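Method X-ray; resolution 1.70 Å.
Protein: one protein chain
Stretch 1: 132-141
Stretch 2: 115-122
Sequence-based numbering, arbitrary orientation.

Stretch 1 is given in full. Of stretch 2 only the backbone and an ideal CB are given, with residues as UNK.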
# COMPACT_ATOMS: atom_id res chain seq x y z
N GLU A 132 -4.40 -21.02 0.30
CA GLU A 132 -4.25 -20.05 -0.79
C GLU A 132 -3.40 -18.85 -0.35
O GLU A 132 -2.51 -18.43 -1.07
CB GLU A 132 -5.62 -19.56 -1.27
CG GLU A 132 -6.45 -20.62 -2.03
CD GLU A 132 -7.17 -21.63 -1.13
OE1 GLU A 132 -7.04 -21.60 0.11
OE2 GLU A 132 -7.87 -22.50 -1.69
N ALA A 133 -3.66 -18.36 0.86
CA ALA A 133 -2.92 -17.22 1.42
C ALA A 133 -1.44 -17.54 1.59
O ALA A 133 -0.55 -16.74 1.24
CB ALA A 133 -3.54 -16.78 2.75
N GLU A 134 -1.18 -18.73 2.11
CA GLU A 134 0.19 -19.20 2.27
C GLU A 134 0.93 -19.25 0.93
O GLU A 134 2.07 -18.81 0.85
CB GLU A 134 0.22 -20.56 2.96
CG GLU A 134 1.40 -20.73 3.90
CD GLU A 134 1.52 -22.14 4.45
OE1 GLU A 134 2.64 -22.69 4.35
OE2 GLU A 134 0.52 -22.69 4.98
N ASP A 135 0.27 -19.77 -0.11
CA ASP A 135 0.86 -19.89 -1.46
C ASP A 135 1.14 -18.49 -2.05
O ASP A 135 2.18 -18.26 -2.66
CB ASP A 135 -0.04 -20.70 -2.42
CG ASP A 135 -0.26 -22.17 -1.98
OD1 ASP A 135 0.60 -22.76 -1.27
OD2 ASP A 135 -1.31 -22.75 -2.36
N LEU A 136 0.20 -17.55 -1.87
CA LEU A 136 0.43 -16.17 -2.30
C LEU A 136 1.70 -15.58 -1.65
O LEU A 136 2.56 -15.04 -2.33
CB LEU A 136 -0.80 -15.31 -1.99
CG LEU A 136 -2.08 -15.48 -2.83
CD1 LEU A 136 -3.07 -14.40 -2.44
CD2 LEU A 136 -1.83 -15.43 -4.35
N LEU A 137 1.81 -15.73 -0.34
CA LEU A 137 2.91 -15.15 0.42
C LEU A 137 4.23 -15.84 0.08
O LEU A 137 5.26 -15.18 -0.03
CB LEU A 137 2.60 -15.16 1.91
CG LEU A 137 1.40 -14.23 2.26
CD1 LEU A 137 1.18 -14.15 3.77
CD2 LEU A 137 1.57 -12.83 1.68
N LYS A 138 4.19 -17.17 -0.13
CA LYS A 138 5.38 -17.88 -0.62
C LYS A 138 5.86 -17.31 -1.97
O LYS A 138 7.05 -17.08 -2.15
CB LYS A 138 5.12 -19.40 -0.71
CG LYS A 138 6.28 -20.25 -1.22
CD LYS A 138 7.31 -20.57 -0.13
CE LYS A 138 7.01 -21.86 0.62
NZ LYS A 138 5.95 -21.69 1.69
N LYS A 139 4.93 -17.08 -2.89
CA LYS A 139 5.24 -16.48 -4.18
C LYS A 139 5.89 -15.09 -4.04
O LYS A 139 6.83 -14.75 -4.77
CB LYS A 139 3.96 -16.39 -5.04
CG LYS A 139 4.20 -15.93 -6.45
CD LYS A 139 3.19 -16.56 -7.45
CE LYS A 139 2.27 -15.50 -8.07
NZ LYS A 139 1.20 -15.01 -7.13
N TYR A 140 5.38 -14.28 -3.11
CA TYR A 140 5.98 -12.99 -2.86
C TYR A 140 7.40 -13.13 -2.29
O TYR A 140 8.33 -12.47 -2.76
CB TYR A 140 5.09 -12.11 -1.95
CG TYR A 140 5.77 -10.83 -1.49
CD1 TYR A 140 5.81 -9.70 -2.31
CD2 TYR A 140 6.35 -10.75 -0.23
CE1 TYR A 140 6.46 -8.53 -1.89
CE2 TYR A 140 6.98 -9.60 0.19
CZ TYR A 140 7.01 -8.49 -0.62
OH TYR A 140 7.63 -7.36 -0.16
N ASP A 141 7.55 -13.99 -1.30
CA ASP A 141 8.85 -14.23 -0.66
C ASP A 141 9.89 -14.70 -1.67
O ASP A 141 11.04 -14.24 -1.65
CB ASP A 141 8.71 -15.25 0.46
CG ASP A 141 8.06 -14.68 1.70
OD1 ASP A 141 7.90 -13.43 1.83
OD2 ASP A 141 7.70 -15.50 2.57
N UNK A 115 -0.27 -3.00 5.05
CA UNK A 115 0.53 -4.21 5.39
C UNK A 115 -0.12 -5.43 4.73
O UNK A 115 -0.86 -6.21 5.38
CB UNK A 115 0.62 -4.41 6.90
N UNK A 116 0.14 -5.57 3.43
CA UNK A 116 -0.64 -6.49 2.60
C UNK A 116 -0.42 -7.95 3.04
O UNK A 116 -1.28 -8.80 2.83
CB UNK A 116 -0.26 -6.32 1.13
N UNK A 117 0.72 -8.23 3.70
CA UNK A 117 0.96 -9.59 4.20
C UNK A 117 0.04 -9.89 5.37
O UNK A 117 -0.50 -10.99 5.48
CB UNK A 117 2.42 -9.77 4.62
N UNK A 118 -0.17 -8.90 6.23
CA UNK A 118 -1.09 -9.07 7.35
C UNK A 118 -2.54 -9.17 6.87
O UNK A 118 -3.31 -10.00 7.35
CB UNK A 118 -0.94 -7.91 8.34
N UNK A 119 -2.90 -8.35 5.88
CA UNK A 119 -4.22 -8.44 5.24
C UNK A 119 -4.43 -9.84 4.64
O UNK A 119 -5.49 -10.44 4.80
CB UNK A 119 -4.36 -7.37 4.16
N UNK A 120 -3.41 -10.37 3.97
CA UNK A 120 -3.50 -11.68 3.30
C UNK A 120 -3.67 -12.81 4.31
O UNK A 120 -4.53 -13.67 4.14
CB UNK A 120 -2.25 -11.93 2.45
N UNK A 121 -2.87 -12.77 5.38
CA UNK A 121 -3.01 -13.77 6.47
C UNK A 121 -4.37 -13.71 7.15
O UNK A 121 -5.03 -14.73 7.31
CB UNK A 121 -1.92 -13.56 7.52
N UNK A 122 -4.80 -12.51 7.55
CA UNK A 122 -6.10 -12.32 8.20
C UNK A 122 -7.24 -12.80 7.30
O UNK A 122 -8.14 -13.50 7.76
CB UNK A 122 -6.30 -10.85 8.56

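Two helices of one chain pack nearly antiparallel, at 158° with axes 9.2 Å apart at their closest, and stretch 1 presents Ala-133, Leu-136, Leu-137 and Tyr-140 to its neighbour.

Position 115 lies just before the helix, at the N-cap, with its CB out of reach of stretch 1. Nothing visible restricts the choice, and a long polar chain is as acceptable as a small capping residue. It is Lys-115, whose backbone O accepts a helical backbone bond from the backbone N of position 119 (3.0 Å).

At position 116 the CB points sideways, with no atom of stretch 1 within 5.5 Å. Beyond it, however, lies the ring of Tyr-140, which only a longer side chain could reach: methionine or an aromatic. The residue is Phe-116. With chi1 at 74° (p), its ring presents an edge to the Tyr-140 face; the planes meet at 81°, the centroids are 4.9 Å apart, and Phe-116 CZ comes within 3.6 Å of Tyr-140 CE1. Such a T-shaped pair sets the positive rim of one ring against the electron-rich face of the other.

Position 117 also points sideways, its ideal CB 4.3 Å from Leu-137 CD2. An aliphatic chain would pack here, and a long one with a polar end could carry that end onward. Lys-117 does this: its CG lies 3.9 Å from Leu-137 CD2 and its CD 4.0 Å from Tyr-140 CE2, while the amine is hydrogen-bonded elsewhere in the structure.

Position 118 points away and position 119 is out of reach, so stretch 1 dictates neither. They are Asp-118 and Thr-119.

At position 120 CA-to-CB points toward stretch 1, the CA only 5.9 Å from the CA of Ala-133. The ideal CB is 4.0 Å from Leu-137 CD2 and 5.0 Å from Ala-133 CB, so a small or beta-branched residue suits: alanine, serine, valine or threonine. Thr-120 sets its methyl CG2 3.8 Å from Ala-133 CB and 3.9 Å from Leu-137 CG. Its hydroxyl OG1 donates back to Phe-116 O (2.8 Å), satisfying a polar group within its own helix. The small Ala-133 side chain matches this close approach, its CB 3.5 Å from Thr-120 O.

Position 121 points sideways, its ideal CB 4.9 Å from Leu-137 CD1. A flexible chain with an apolar stem and a polar end fits, as would glutamine or arginine. Lys-121 lays its CG 3.7 Å from Leu-137 CD1.

Position 122 points away, leaving the choice open; it is Leu-122.

Stretch 2 115-122: KFKDTTKL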
# COMPACT_ATOMS: atom_id res chain seq x y z
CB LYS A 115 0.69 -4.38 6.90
CG LYS A 115 1.46 -3.21 7.57
CD LYS A 115 1.45 -3.36 9.11
CE LYS A 115 2.19 -2.19 9.80
NZ LYS A 115 3.66 -2.40 9.84
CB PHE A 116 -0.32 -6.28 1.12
CG PHE A 116 1.03 -6.81 0.72
CD1 PHE A 116 2.17 -6.02 0.86
CD2 PHE A 116 1.16 -8.12 0.24
CE1 PHE A 116 3.44 -6.52 0.51
CE2 PHE A 116 2.42 -8.64 -0.09
CZ PHE A 116 3.56 -7.82 0.04
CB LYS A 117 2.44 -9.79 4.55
CG LYS A 117 3.34 -9.71 3.31
CD LYS A 117 4.85 -9.54 3.63
CE LYS A 117 5.10 -8.32 4.53
NZ LYS A 117 6.15 -7.31 4.15
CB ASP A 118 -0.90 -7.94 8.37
CG ASP A 118 0.46 -8.01 9.05
OD1 ASP A 118 1.16 -9.04 8.89
OD2 ASP A 118 0.84 -7.05 9.74
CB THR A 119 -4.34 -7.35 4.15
OG1 THR A 119 -4.07 -6.10 4.76
CG2 THR A 119 -5.73 -7.32 3.51
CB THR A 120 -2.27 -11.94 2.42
OG1 THR A 120 -2.22 -10.94 1.38
CG2 THR A 120 -2.35 -13.30 1.75
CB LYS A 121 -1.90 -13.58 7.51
CG LYS A 121 -0.54 -13.98 7.03
CD LYS A 121 0.54 -13.53 8.04
CE LYS A 121 1.76 -12.97 7.31
NZ LYS A 121 2.95 -12.81 8.22
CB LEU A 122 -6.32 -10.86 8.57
CG LEU A 122 -7.66 -10.52 9.22
CD1 LEU A 122 -7.86 -11.29 10.51
CD2 LEU A 122 -7.75 -9.04 9.50
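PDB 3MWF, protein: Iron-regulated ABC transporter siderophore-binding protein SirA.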